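Long-range contacts in polyhedrin (Operophtera brumata cypovirus 19, PDB 5A99), which forms the crystalline matrix of cypovirus polyhedra, the occlusion bodies that probably embed and protect virus particles outside the insect host: residues Y34-V38 with Y232-Y238; V128-N133 with F179-V184; E76-G80 with H101-N106; V115-D120 with V189-R194. All coordinates share one frame; numbering follows the deposited sequence.

Contact 1: residues Y34-V38 with Y232-Y238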
loop_
_atom_site.group_PDB
_atom_site.type_symbol
_atom_site.label_atom_id
_atom_site.label_comp_id
_atom_site.label_asym_id
_atom_site.label_seq_id
_atom_site.Cartn_x
_atom_site.Cartn_y
_atom_site.Cartn_z
ATOM N N TYR A 34 2.870 2.067 17.814
ATOM C CA TYR A 34 3.491 3.062 16.955
ATOM C C TYR A 34 4.883 2.611 16.556
ATOM O O TYR A 34 5.615 1.998 17.344
ATOM C CB TYR A 34 3.562 4.433 17.652
ATOM C CG TYR A 34 2.217 4.990 18.018
ATOM C CD1 TYR A 34 1.434 5.637 17.072
ATOM C CD2 TYR A 34 1.720 4.863 19.307
ATOM C CE1 TYR A 34 0.199 6.136 17.400
ATOM C CE2 TYR A 34 0.489 5.363 19.642
ATOM C CZ TYR A 34 -0.263 6.010 18.689
ATOM O OH TYR A 34 -1.494 6.507 19.027
ATOM N N ALA A 35 5.222 2.924 15.312
ATOM C CA ALA A 35 6.540 2.675 14.763
ATOM C C ALA A 35 6.996 3.928 14.011
ATOM O O ALA A 35 6.377 4.332 13.023
ATOM C CB ALA A 35 6.508 1.469 13.841
ATOM N N HIS A 36 8.072 4.537 14.496
ATOM C CA HIS A 36 8.633 5.730 13.873
ATOM C C HIS A 36 9.942 5.404 13.192
ATOM O O HIS A 36 10.835 4.814 13.796
ATOM C CB HIS A 36 8.901 6.812 14.910
ATOM C CG HIS A 36 7.695 7.616 15.285
ATOM N ND1 HIS A 36 6.907 7.302 16.366
ATOM C CD2 HIS A 36 7.160 8.734 14.737
ATOM C CE1 HIS A 36 5.927 8.184 16.466
ATOM N NE2 HIS A 36 6.052 9.058 15.483
ATOM N N LEU A 37 10.058 5.807 11.936
ATOM C CA LEU A 37 11.335 5.765 11.265
ATOM C C LEU A 37 11.780 7.213 11.113
ATOM O O LEU A 37 11.153 8.000 10.398
ATOM C CB LEU A 37 11.216 5.056 9.916
ATOM C CG LEU A 37 12.497 4.990 9.081
ATOM C CD1 LEU A 37 13.661 4.423 9.878
ATOM C CD2 LEU A 37 12.253 4.165 7.807
ATOM N N VAL A 38 12.833 7.566 11.836
ATOM C CA VAL A 38 13.324 8.935 11.852
ATOM C C VAL A 38 14.609 8.984 11.055
ATOM O O VAL A 38 15.563 8.268 11.352
ATOM C CB VAL A 38 13.604 9.416 13.276
ATOM C CG1 VAL A 38 14.052 10.906 13.277
ATOM C CG2 VAL A 38 12.392 9.202 14.140
ATOM N N TYR A 232 6.590 18.049 17.949
ATOM C CA TYR A 232 6.109 16.720 17.595
ATOM C C TYR A 232 6.204 15.744 18.762
ATOM O O TYR A 232 5.193 15.304 19.298
ATOM C CB TYR A 232 6.898 16.194 16.397
ATOM C CG TYR A 232 6.396 14.882 15.867
ATOM C CD1 TYR A 232 5.386 14.832 14.910
ATOM C CD2 TYR A 232 6.924 13.685 16.330
ATOM C CE1 TYR A 232 4.921 13.620 14.428
ATOM C CE2 TYR A 232 6.474 12.466 15.847
ATOM C CZ TYR A 232 5.464 12.430 14.911
ATOM O OH TYR A 232 5.018 11.193 14.445
ATOM N N TRP A 233 7.419 15.409 19.163
ATOM C CA TRP A 233 7.608 14.339 20.137
ATOM C C TRP A 233 6.902 14.642 21.459
ATOM O O TRP A 233 6.045 13.875 21.893
ATOM C CB TRP A 233 9.096 14.071 20.345
ATOM C CG TRP A 233 9.780 13.679 19.068
ATOM C CD1 TRP A 233 10.640 14.437 18.341
ATOM C CD2 TRP A 233 9.650 12.433 18.365
ATOM N NE1 TRP A 233 11.067 13.748 17.237
ATOM C CE2 TRP A 233 10.470 12.513 17.225
ATOM C CE3 TRP A 233 8.922 11.262 18.590
ATOM C CZ2 TRP A 233 10.572 11.473 16.303
ATOM C CZ3 TRP A 233 9.027 10.225 17.672
ATOM C CH2 TRP A 233 9.846 10.337 16.547
ATOM N N THR A 234 7.248 15.762 22.088
ATOM C CA THR A 234 6.628 16.133 23.353
ATOM C C THR A 234 5.136 16.439 23.169
ATOM O O THR A 234 4.306 16.018 23.967
ATOM C CB THR A 234 7.350 17.323 24.010
ATOM O OG1 THR A 234 7.352 18.449 23.122
ATOM C CG2 THR A 234 8.772 16.944 24.343
ATOM N N ARG A 235 4.807 17.117 22.083
ATOM C CA ARG A 235 3.431 17.514 21.790
ATOM C C ARG A 235 2.458 16.341 21.700
ATOM O O ARG A 235 1.338 16.410 22.220
ATOM C CB ARG A 235 3.410 18.296 20.479
ATOM C CG ARG A 235 2.050 18.351 19.793
ATOM C CD ARG A 235 2.072 19.326 18.622
ATOM N NE ARG A 235 2.389 20.666 19.100
ATOM C CZ ARG A 235 1.501 21.462 19.672
ATOM N NH1 ARG A 235 0.251 21.047 19.808
ATOM N NH2 ARG A 235 1.860 22.664 20.101
ATOM N N PHE A 236 2.893 15.272 21.034
ATOM C CA PHE A 236 2.018 14.149 20.692
ATOM C C PHE A 236 2.189 12.950 21.624
ATOM O O PHE A 236 1.535 11.922 21.448
ATOM C CB PHE A 236 2.271 13.717 19.234
ATOM C CG PHE A 236 1.938 14.780 18.212
ATOM C CD1 PHE A 236 0.721 15.438 18.245
ATOM C CD2 PHE A 236 2.854 15.137 17.238
ATOM C CE1 PHE A 236 0.423 16.421 17.312
ATOM C CE2 PHE A 236 2.564 16.121 16.317
ATOM C CZ PHE A 236 1.353 16.765 16.355
ATOM N N GLN A 237 3.074 13.072 22.609
ATOM C CA GLN A 237 3.306 11.984 23.564
ATOM C C GLN A 237 3.973 10.778 22.899
ATOM O O GLN A 237 3.682 9.611 23.218
ATOM C CB GLN A 237 1.994 11.575 24.232
ATOM C CG GLN A 237 2.197 10.899 25.561
ATOM C CD GLN A 237 0.913 10.490 26.220
ATOM O OE1 GLN A 237 -0.075 10.166 25.558
ATOM N NE2 GLN A 237 0.925 10.480 27.547
ATOM N N TYR A 238 4.867 11.068 21.958
ATOM C CA TYR A 238 5.717 10.050 21.360
ATOM C C TYR A 238 7.086 10.099 22.031
ATOM O O TYR A 238 7.805 11.099 21.930
ATOM C CB TYR A 238 5.872 10.302 19.864
ATOM C CG TYR A 238 4.630 9.993 19.078
ATOM C CD1 TYR A 238 3.964 8.795 19.263
ATOM C CD2 TYR A 238 4.110 10.908 18.169
ATOM C CE1 TYR A 238 2.835 8.497 18.556
ATOM C CE2 TYR A 238 2.965 10.625 17.452
ATOM C CZ TYR A 238 2.335 9.416 17.649
ATOM O OH TYR A 238 1.201 9.120 16.946
#
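His36 sits at the middle of a cluster of five aromatic residues, meeting three side chains of 232-238 in three different ways. Its NE2 and Tyr232 OH are joined by a hydrogen bond of 2.6 Å that either could donate; the hydroxyl lies at the imidazole edge, in plane, and the two rings stand nearly perpendicular, rim to rim. With CG anti to the carbonyl carbon (chi1 -82°), the imidazole is carried out from the strand, and over one face comes the far edge of the Trp233 six-membered ring, with CH2 3.6 Å from His36 CD2. The imidazole in turn presents its own edge to Tyr238, placing CE1 above the centre of that ring, 3.4 Å from Tyr238 CG. With strand 33-40 inside the six-stranded antiparallel sheet, alternate residues Tyr34, His36 and Val38 turn their side chains to helix 225-236 and the residues that follow it, beginning with a Schellman motif at Gln237. Tyr238 then passes the chain of edges on: its CE1 lies over the centre of the Tyr34 ring in a T-shaped pair, planes at 72°. The Tyr34 hydroxyl reaches Ala140 O of the second subunit, while Arg50 also bonds Tyr232 OH. Val38 CG2 touches the indole rim, 3.6 Å from Trp233 CZ2.

Contact 2: residues V128-N133 with F179-V184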
loop_
_atom_site.group_PDB
_atom_site.type_symbol
_atom_site.label_atom_id
_atom_site.label_comp_id
_atom_site.label_asym_id
_atom_site.label_seq_id
_atom_site.Cartn_x
_atom_site.Cartn_y
_atom_site.Cartn_z
ATOM N N VAL A 128 17.581 -3.100 6.953
ATOM C CA VAL A 128 18.013 -2.158 5.934
ATOM C C VAL A 128 18.653 -2.963 4.814
ATOM O O VAL A 128 19.765 -3.464 4.958
ATOM C CB VAL A 128 19.039 -1.140 6.488
ATOM C CG1 VAL A 128 19.393 -0.106 5.425
ATOM C CG2 VAL A 128 18.500 -0.452 7.722
ATOM N N ASN A 129 17.930 -3.134 3.716
ATOM C CA ASN A 129 18.520 -3.725 2.525
ATOM C C ASN A 129 19.348 -2.694 1.765
ATOM O O ASN A 129 19.252 -1.489 2.015
ATOM C CB ASN A 129 17.439 -4.271 1.598
ATOM C CG ASN A 129 17.031 -5.691 1.943
ATOM O OD1 ASN A 129 17.630 -6.337 2.802
ATOM N ND2 ASN A 129 16.009 -6.189 1.256
ATOM N N LYS A 130 20.173 -3.179 0.846
ATOM C CA LYS A 130 20.800 -2.332 -0.153
ATOM C C LYS A 130 19.720 -1.797 -1.089
ATOM O O LYS A 130 18.583 -2.273 -1.080
ATOM C CB LYS A 130 21.769 -3.153 -0.998
ATOM C CG LYS A 130 22.918 -3.817 -0.250
ATOM C CD LYS A 130 23.797 -4.567 -1.247
ATOM C CE LYS A 130 25.100 -5.060 -0.633
ATOM N NZ LYS A 130 26.210 -4.051 -0.730
ATOM N N TYR A 131 20.090 -0.837 -1.931
ATOM C CA TYR A 131 19.182 -0.323 -2.948
ATOM C C TYR A 131 18.566 -1.459 -3.775
ATOM O O TYR A 131 17.384 -1.414 -4.121
ATOM C CB TYR A 131 19.931 0.645 -3.873
ATOM C CG TYR A 131 19.052 1.416 -4.841
ATOM C CD1 TYR A 131 18.546 0.816 -5.996
ATOM C CD2 TYR A 131 18.749 2.753 -4.612
ATOM C CE1 TYR A 131 17.752 1.534 -6.892
ATOM C CE2 TYR A 131 17.970 3.471 -5.495
ATOM C CZ TYR A 131 17.463 2.862 -6.626
ATOM O OH TYR A 131 16.679 3.603 -7.483
ATOM N N ASN A 132 19.371 -2.475 -4.088
ATOM C CA ASN A 132 18.934 -3.539 -4.989
ATOM C C ASN A 132 17.848 -4.411 -4.366
ATOM O O ASN A 132 17.206 -5.194 -5.057
ATOM C CB ASN A 132 20.122 -4.387 -5.468
ATOM C CG ASN A 132 20.849 -5.121 -4.325
ATOM O OD1 ASN A 132 20.262 -5.455 -3.296
ATOM N ND2 ASN A 132 22.141 -5.373 -4.517
ATOM N N ASN A 133 17.658 -4.246 -3.055
ATOM C CA ASN A 133 16.529 -4.811 -2.325
ATOM C C ASN A 133 16.470 -6.341 -2.339
ATOM O O ASN A 133 15.380 -6.934 -2.350
ATOM C CB ASN A 133 15.219 -4.227 -2.864
ATOM C CG ASN A 133 14.014 -4.571 -2.003
ATOM O OD1 ASN A 133 14.110 -4.723 -0.780
ATOM N ND2 ASN A 133 12.860 -4.683 -2.644
ATOM N N PHE A 179 25.312 -0.861 8.073
ATOM C CA PHE A 179 24.066 -0.682 7.338
ATOM C C PHE A 179 24.402 -0.101 5.985
ATOM O O PHE A 179 25.313 0.713 5.875
ATOM C CB PHE A 179 23.126 0.281 8.062
ATOM C CG PHE A 179 22.728 -0.178 9.424
ATOM C CD1 PHE A 179 21.723 -1.120 9.584
ATOM C CD2 PHE A 179 23.357 0.328 10.545
ATOM C CE1 PHE A 179 21.350 -1.550 10.847
ATOM C CE2 PHE A 179 23.001 -0.095 11.805
ATOM C CZ PHE A 179 21.993 -1.035 11.964
ATOM N N PRO A 180 23.673 -0.525 4.946
ATOM C CA PRO A 180 23.905 -0.004 3.597
ATOM C C PRO A 180 23.896 1.533 3.531
ATOM O O PRO A 180 23.082 2.179 4.195
ATOM C CB PRO A 180 22.748 -0.604 2.797
ATOM C CG PRO A 180 22.465 -1.909 3.495
ATOM C CD PRO A 180 22.699 -1.629 4.958
ATOM N N CYS A 181 24.807 2.093 2.734
ATOM C CA CYS A 181 24.854 3.534 2.483
ATOM C C CYS A 181 23.613 4.065 1.789
ATOM O O CYS A 181 23.228 5.210 2.001
ATOM C CB CYS A 181 26.051 3.881 1.595
ATOM S SG CYS A 181 27.586 4.223 2.458
ATOM N N HIS A 182 23.016 3.234 0.941
ATOM C CA HIS A 182 21.900 3.632 0.082
ATOM C C HIS A 182 20.749 2.684 0.379
ATOM O O HIS A 182 20.587 1.655 -0.269
ATOM C CB HIS A 182 22.310 3.563 -1.390
ATOM C CG HIS A 182 23.628 4.221 -1.670
ATOM N ND1 HIS A 182 23.748 5.575 -1.896
ATOM C CD2 HIS A 182 24.882 3.719 -1.735
ATOM C CE1 HIS A 182 25.020 5.877 -2.097
ATOM N NE2 HIS A 182 25.729 4.769 -2.006
ATOM N N PRO A 183 19.952 3.034 1.392
ATOM C CA PRO A 183 19.070 2.092 2.083
ATOM C C PRO A 183 17.702 1.877 1.456
ATOM O O PRO A 183 17.126 2.770 0.824
ATOM C CB PRO A 183 18.899 2.741 3.463
ATOM C CG PRO A 183 18.943 4.197 3.176
ATOM C CD PRO A 183 19.946 4.358 2.032
ATOM N N VAL A 184 17.226 0.645 1.619
ATOM C CA VAL A 184 15.819 0.289 1.485
ATOM C C VAL A 184 15.462 -0.206 2.888
ATOM O O VAL A 184 16.262 -0.889 3.523
ATOM C CB VAL A 184 15.606 -0.834 0.464
ATOM C CG1 VAL A 184 14.248 -1.494 0.669
ATOM C CG2 VAL A 184 15.749 -0.307 -0.984
#
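Val128 wedges its two methyls between three residues of 179-184, beside the antiparallel pair Asn129-Val184, where strand 125-129 meets the start of strand 184-190 in the three-stranded sheet. With CG1 anti to the backbone N (chi1 -176°), Val128 CG1 lies 3.5 Å from Pro183 CB, a tight carbon contact, and also touches CD of Pro180, whose ring slides past the valine in the opposite direction. CG2 reaches Phe179, the two side chains crossing at about a right angle, with Val128 CG2 3.8 Å from Phe179 CD1. Asn129 and Val184 form a hydrogen-bonded pair: Val184 N gives a nearly straight bond of 3.0 Å to Asn129 O, whereas the return bond from Asn129 N to Val184 O is weak, bent to 126°. Beyond the bridge a type I turn from Lys130 to Asn133 folds round the side chain of Val184, whose CG2 meets the carbonyl oxygens of Lys130 and Tyr131. Tyr131 leads off toward helix 81-92, where its hydroxyl bonds Arg88. The turn also borders the third subunit, where Arg50 binds Asn132 O. Asn129 ND2 bonds Ser135 OG and donates to Asn133 OD1 at 3.1 Å, almost in the amide plane of Asn129; that same OD1 lies 3.5 Å from Val184 CG1.

Contact 3: residues E76-G80 with H101-N106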
loop_
_atom_site.group_PDB
_atom_site.type_symbol
_atom_site.label_atom_id
_atom_site.label_comp_id
_atom_site.label_asym_id
_atom_site.label_seq_id
_atom_site.Cartn_x
_atom_site.Cartn_y
_atom_site.Cartn_z
ATOM N N GLU A 76 12.389 20.382 -1.263
ATOM C CA GLU A 76 13.723 20.813 -1.666
ATOM C C GLU A 76 13.961 20.421 -3.137
ATOM O O GLU A 76 13.208 19.618 -3.708
ATOM C CB GLU A 76 14.793 20.178 -0.769
ATOM C CG GLU A 76 14.621 20.422 0.752
ATOM C CD GLU A 76 15.133 21.788 1.216
ATOM O OE1 GLU A 76 15.578 22.587 0.363
ATOM O OE2 GLU A 76 15.092 22.067 2.435
ATOM N N LYS A 77 14.976 21.016 -3.759
ATOM C CA LYS A 77 15.452 20.553 -5.067
ATOM C C LYS A 77 16.973 20.605 -5.142
ATOM O O LYS A 77 17.570 21.678 -5.054
ATOM C CB LYS A 77 14.859 21.375 -6.212
ATOM C CG LYS A 77 15.258 20.851 -7.592
ATOM C CD LYS A 77 14.421 21.466 -8.715
ATOM C CE LYS A 77 14.775 20.870 -10.082
ATOM N NZ LYS A 77 16.163 21.201 -10.534
ATOM N N TYR A 78 17.590 19.437 -5.319
ATOM C CA TYR A 78 19.047 19.323 -5.402
ATOM C C TYR A 78 19.514 18.807 -6.766
ATOM O O TYR A 78 20.663 19.018 -7.140
ATOM C CB TYR A 78 19.568 18.384 -4.302
ATOM C CG TYR A 78 19.122 18.771 -2.909
ATOM C CD1 TYR A 78 19.169 20.094 -2.492
ATOM C CD2 TYR A 78 18.637 17.820 -2.020
ATOM C CE1 TYR A 78 18.759 20.460 -1.231
ATOM C CE2 TYR A 78 18.219 18.179 -0.750
ATOM C CZ TYR A 78 18.279 19.506 -0.364
ATOM O OH TYR A 78 17.855 19.889 0.891
ATOM N N TYR A 79 18.636 18.117 -7.498
ATOM C CA TYR A 79 19.037 17.493 -8.765
ATOM C C TYR A 79 18.011 17.615 -9.884
ATOM O O TYR A 79 16.802 17.621 -9.640
ATOM C CB TYR A 79 19.321 15.997 -8.558
ATOM C CG TYR A 79 20.434 15.701 -7.581
ATOM C CD1 TYR A 79 21.725 16.166 -7.805
ATOM C CD2 TYR A 79 20.194 14.953 -6.441
ATOM C CE1 TYR A 79 22.742 15.905 -6.918
ATOM C CE2 TYR A 79 21.206 14.681 -5.540
ATOM C CZ TYR A 79 22.479 15.162 -5.781
ATOM O OH TYR A 79 23.487 14.885 -4.884
ATOM N N GLY A 80 18.511 17.669 -11.115
ATOM C CA GLY A 80 17.664 17.556 -12.287
ATOM C C GLY A 80 17.241 16.113 -12.477
ATOM O O GLY A 80 17.766 15.208 -11.816
ATOM N N HIS A 101 28.075 11.407 -9.083
ATOM C CA HIS A 101 27.784 11.471 -7.658
ATOM C C HIS A 101 27.813 10.083 -7.032
ATOM O O HIS A 101 27.039 9.195 -7.428
ATOM C CB HIS A 101 26.412 12.109 -7.423
ATOM C CG HIS A 101 26.268 13.484 -7.999
ATOM N ND1 HIS A 101 25.248 13.821 -8.862
ATOM C CD2 HIS A 101 26.996 14.615 -7.819
ATOM C CE1 HIS A 101 25.362 15.091 -9.203
ATOM N NE2 HIS A 101 26.415 15.597 -8.583
ATOM N N ASP A 102 28.696 9.900 -6.051
ATOM C CA ASP A 102 28.743 8.658 -5.276
ATOM C C ASP A 102 27.559 8.558 -4.328
ATOM O O ASP A 102 26.986 7.484 -4.141
ATOM C CB ASP A 102 30.004 8.602 -4.425
ATOM C CG ASP A 102 31.146 7.890 -5.110
ATOM O OD1 ASP A 102 30.921 7.272 -6.175
ATOM O OD2 ASP A 102 32.268 7.928 -4.563
ATOM N N LYS A 103 27.241 9.686 -3.696
ATOM C CA LYS A 103 26.159 9.764 -2.741
ATOM C C LYS A 103 25.305 10.964 -3.085
ATOM O O LYS A 103 25.788 11.932 -3.683
ATOM C CB LYS A 103 26.701 9.906 -1.319
ATOM C CG LYS A 103 27.635 8.775 -0.884
ATOM C CD LYS A 103 27.821 8.746 0.625
ATOM C CE LYS A 103 29.052 7.948 1.040
ATOM N NZ LYS A 103 29.339 6.785 0.146
ATOM N N GLY A 104 24.036 10.904 -2.709
ATOM C CA GLY A 104 23.119 11.985 -2.999
ATOM C C GLY A 104 22.977 12.913 -1.817
ATOM O O GLY A 104 22.979 12.472 -0.663
ATOM N N MET A 105 22.867 14.206 -2.108
ATOM C CA MET A 105 22.545 15.193 -1.089
ATOM C C MET A 105 21.197 14.863 -0.462
ATOM O O MET A 105 20.916 15.258 0.667
ATOM C CB MET A 105 22.491 16.584 -1.709
ATOM C CG MET A 105 23.823 17.096 -2.181
ATOM S SD MET A 105 25.123 16.843 -0.948
ATOM C CE MET A 105 26.435 17.828 -1.673
ATOM N N ASN A 106 20.374 14.117 -1.198
ATOM C CA ASN A 106 19.019 13.798 -0.757
ATOM C C ASN A 106 18.967 12.615 0.199
ATOM O O ASN A 106 17.915 12.318 0.753
ATOM C CB ASN A 106 18.101 13.529 -1.970
ATOM C CG ASN A 106 18.644 12.431 -2.896
ATOM O OD1 ASN A 106 19.846 12.152 -2.911
ATOM N ND2 ASN A 106 17.757 11.822 -3.684
#
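Tyr79 and Met105 join two irregular segments that form no strand pairing; their backbones come nearest at Tyr78 and Met105, with CA atoms 6.9 Å apart. The backbone N of Met105 donates a nearly straight hydrogen bond of 2.9 Å to Tyr79 OH, the one hydrogen bond across the contact. Tyr79 carries most of the packing, reaching across to 101-106 with its CG beside the backbone N (chi1 -61°). On one flank its CE1 stands over the rim of the His101 imidazole, 3.6 Å from His101 CE1; the ring planes are 43° apart, too oblique for a stack. Along its other edge CE2 approaches Asn106 OD1 at 3.9 Å, in the ring plane, with the amide turned almost perpendicular. That oxygen is buried here and has no polar partner in the model. Near the hydroxyl, Met105 CG packs at 3.5 Å from Tyr79 OH before the side chain bends away at chi2. Tyr78 adds a looser contact, crossing Met105 at about a right angle with CD2 4.1 Å from its CB. The segments flank helix 81-92: Gly80 occupies its N-cap position, and 101-106 lies in the loop running from that helix to strand 110-116, so the contact closes the loop round the helix.

Contact 4: residues V115-D120 with V189-R194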
loop_
_atom_site.group_PDB
_atom_site.type_symbol
_atom_site.label_atom_id
_atom_site.label_comp_id
_atom_site.label_asym_id
_atom_site.label_seq_id
_atom_site.Cartn_x
_atom_site.Cartn_y
_atom_site.Cartn_z
ATOM N N VAL A 115 9.696 1.999 18.444
ATOM C CA VAL A 115 8.411 1.343 18.601
ATOM C C VAL A 115 7.887 1.695 19.987
ATOM O O VAL A 115 8.640 1.756 20.951
ATOM C CB VAL A 115 8.516 -0.185 18.434
ATOM C CG1 VAL A 115 8.938 -0.522 17.006
ATOM C CG2 VAL A 115 9.485 -0.777 19.447
ATOM N N GLN A 116 6.598 1.984 20.057
ATOM C CA GLN A 116 5.964 2.423 21.290
ATOM C C GLN A 116 4.577 1.822 21.422
ATOM O O GLN A 116 3.864 1.664 20.435
ATOM C CB GLN A 116 5.862 3.948 21.322
ATOM C CG GLN A 116 5.172 4.487 22.566
ATOM C CD GLN A 116 5.074 6.021 22.577
ATOM O OE1 GLN A 116 6.021 6.717 22.217
ATOM N NE2 GLN A 116 3.932 6.541 23.007
ATOM N N GLY A 117 4.201 1.514 22.656
ATOM C CA GLY A 117 2.951 0.849 22.953
ATOM C C GLY A 117 3.238 -0.474 23.626
ATOM O O GLY A 117 4.388 -0.746 23.990
ATOM N N ASP A 118 2.196 -1.286 23.813
ATOM C CA ASP A 118 2.369 -2.612 24.384
ATOM C C ASP A 118 2.821 -3.518 23.256
ATOM O O ASP A 118 2.046 -4.319 22.724
ATOM C CB ASP A 118 1.065 -3.132 24.999
ATOM C CG ASP A 118 1.246 -4.460 25.698
ATOM O OD1 ASP A 118 2.355 -4.700 26.218
ATOM O OD2 ASP A 118 0.287 -5.262 25.725
ATOM N N VAL A 119 4.078 -3.371 22.862
ATOM C CA VAL A 119 4.553 -4.110 21.709
ATOM C C VAL A 119 5.082 -5.486 22.104
ATOM O O VAL A 119 5.610 -5.690 23.202
ATOM C CB VAL A 119 5.642 -3.337 20.925
ATOM C CG1 VAL A 119 5.182 -1.935 20.614
ATOM C CG2 VAL A 119 6.919 -3.301 21.684
ATOM N N ASP A 120 4.918 -6.422 21.182
ATOM C CA ASP A 120 5.531 -7.720 21.270
ATOM C C ASP A 120 6.966 -7.554 20.812
ATOM O O ASP A 120 7.244 -7.453 19.617
ATOM C CB ASP A 120 4.804 -8.695 20.357
ATOM C CG ASP A 120 5.525 -10.010 20.224
ATOM O OD1 ASP A 120 6.410 -10.298 21.061
ATOM O OD2 ASP A 120 5.198 -10.770 19.290
ATOM N N VAL A 189 6.103 -4.946 13.465
ATOM C CA VAL A 189 5.890 -5.111 14.882
ATOM C C VAL A 189 4.393 -5.305 15.124
ATOM O O VAL A 189 3.573 -4.678 14.457
ATOM C CB VAL A 189 6.429 -3.902 15.679
ATOM C CG1 VAL A 189 5.860 -2.595 15.160
ATOM C CG2 VAL A 189 6.137 -4.068 17.161
ATOM N N GLN A 190 4.051 -6.181 16.068
ATOM C CA GLN A 190 2.659 -6.388 16.458
ATOM C C GLN A 190 2.515 -6.078 17.939
ATOM O O GLN A 190 3.515 -6.034 18.681
ATOM C CB GLN A 190 2.217 -7.838 16.177
ATOM C CG GLN A 190 2.927 -8.867 17.021
ATOM C CD GLN A 190 2.346 -10.274 16.891
ATOM O OE1 GLN A 190 1.409 -10.520 16.121
ATOM N NE2 GLN A 190 2.903 -11.208 17.660
ATOM N N ARG A 191 1.278 -5.875 18.383
ATOM C CA ARG A 191 1.040 -5.659 19.803
ATOM C C ARG A 191 1.217 -6.986 20.515
ATOM O O ARG A 191 0.977 -8.047 19.930
ATOM C CB ARG A 191 -0.355 -5.078 20.092
ATOM C CG ARG A 191 -1.484 -6.091 20.244
ATOM C CD ARG A 191 -2.752 -5.473 20.890
ATOM N NE ARG A 191 -2.981 -4.080 20.502
ATOM C CZ ARG A 191 -2.789 -3.037 21.307
ATOM N NH1 ARG A 191 -2.385 -3.211 22.558
ATOM N NH2 ARG A 191 -3.002 -1.817 20.867
ATOM N N ALA A 192 1.630 -6.912 21.775
ATOM C CA ALA A 192 1.814 -8.091 22.606
ATOM C C ALA A 192 0.497 -8.826 22.831
ATOM O O ALA A 192 -0.524 -8.219 23.134
ATOM C CB ALA A 192 2.413 -7.689 23.951
ATOM N N ASN A 193 0.528 -10.144 22.701
ATOM C CA ASN A 193 -0.589 -10.953 23.150
ATOM C C ASN A 193 -0.080 -12.109 24.006
ATOM O O ASN A 193 0.551 -13.043 23.507
ATOM C CB ASN A 193 -1.422 -11.459 21.973
ATOM C CG ASN A 193 -2.693 -12.147 22.431
ATOM O OD1 ASN A 193 -2.901 -12.343 23.629
ATOM N ND2 ASN A 193 -3.554 -12.504 21.485
ATOM N N ARG A 194 -0.346 -12.023 25.304
ATOM C CA ARG A 194 0.185 -12.973 26.266
ATOM C C ARG A 194 -0.825 -14.083 26.549
ATOM O O ARG A 194 -0.513 -15.052 27.255
ATOM C CB ARG A 194 0.530 -12.251 27.561
ATOM C CG ARG A 194 1.494 -11.092 27.357
ATOM C CD ARG A 194 1.435 -10.107 28.491
ATOM N NE ARG A 194 2.336 -8.972 28.286
ATOM C CZ ARG A 194 1.995 -7.847 27.661
ATOM N NH1 ARG A 194 0.769 -7.693 27.165
ATOM N NH2 ARG A 194 2.878 -6.872 27.527
HETATM O O HOH W 1 -1.532 -5.782 24.031
#
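Asp118 and Arg194 meet head-on in a bidentate salt bridge, carboxylate and guanidinium planes only 1° apart. Arg194 NH2 binds Asp118 OD1 at 2.6 Å and Arg194 NH1 binds Asp118 OD2 at 2.9 Å, each bond nearly straight and each using the syn lone pair of its oxygen. The arginine reaches this position by staying extended from CG to NE, and Ala192 CB lies against one face of its guanidinium, toward the rim. With CG anti to the backbone N (chi1 -175°), Asp118 points its carboxylate at Arg194. Its OD2 also accepts from a water, which donates in addition to Ala192 O and accepts from Arg191 NH1; the carboxylate is thus held by both arginine nitrogens and the water, a setting likely to favour its charged form. Arg191 itself is bent at chi3 and turned away toward the carbonyl oxygens of Pro54 and Gln26. Gln190, its CG lodged between the backbone N and the carbonyl carbon (chi1 66°), sends NE2 to the anti side of Asp120 OD2 at 2.8 Å, while its OE1 bonds Tyr200. Val189 CG2 touches Val119 CB at 3.9 Å, and Val189 CG1 touches Val115 CG1. Between these groups the backbones are stitched by Ala192 N to Asp118 O, 2.8 Å, and by Asp120 N to Gln190 O, 2.9 Å. The pairing amounts to a single bridge, Val119 with Arg191, entered through an inverse gamma turn centred on Asp118, and it joins the chain just beyond strands 110-116 and 184-190, which belong to the two different antiparallel sheets of the polyhedrin fold.

From the N terminus, strand 33-40 opens the widest loop, closed only when the C-terminal helix 225-236 returns in contact 1; the other three contacts all nest inside it. Contact 3 closes first, around helix 81-92, and precedes contact 4 in series. Contact 4 then spans 115-120 to 189-194, enclosing contact 2. Contacts 1 and 4 touch through the six-stranded sheet, where strands 33-40 and 110-116 are neighbours and Gln116 also meets Gln237. Contacts 2 and 4 lie on opposite sides of the chain's centre, yet share the three-stranded sheet through strand 184-190. Contacts 2 and 3 touch where His182 packs on Asp102 and Lys103.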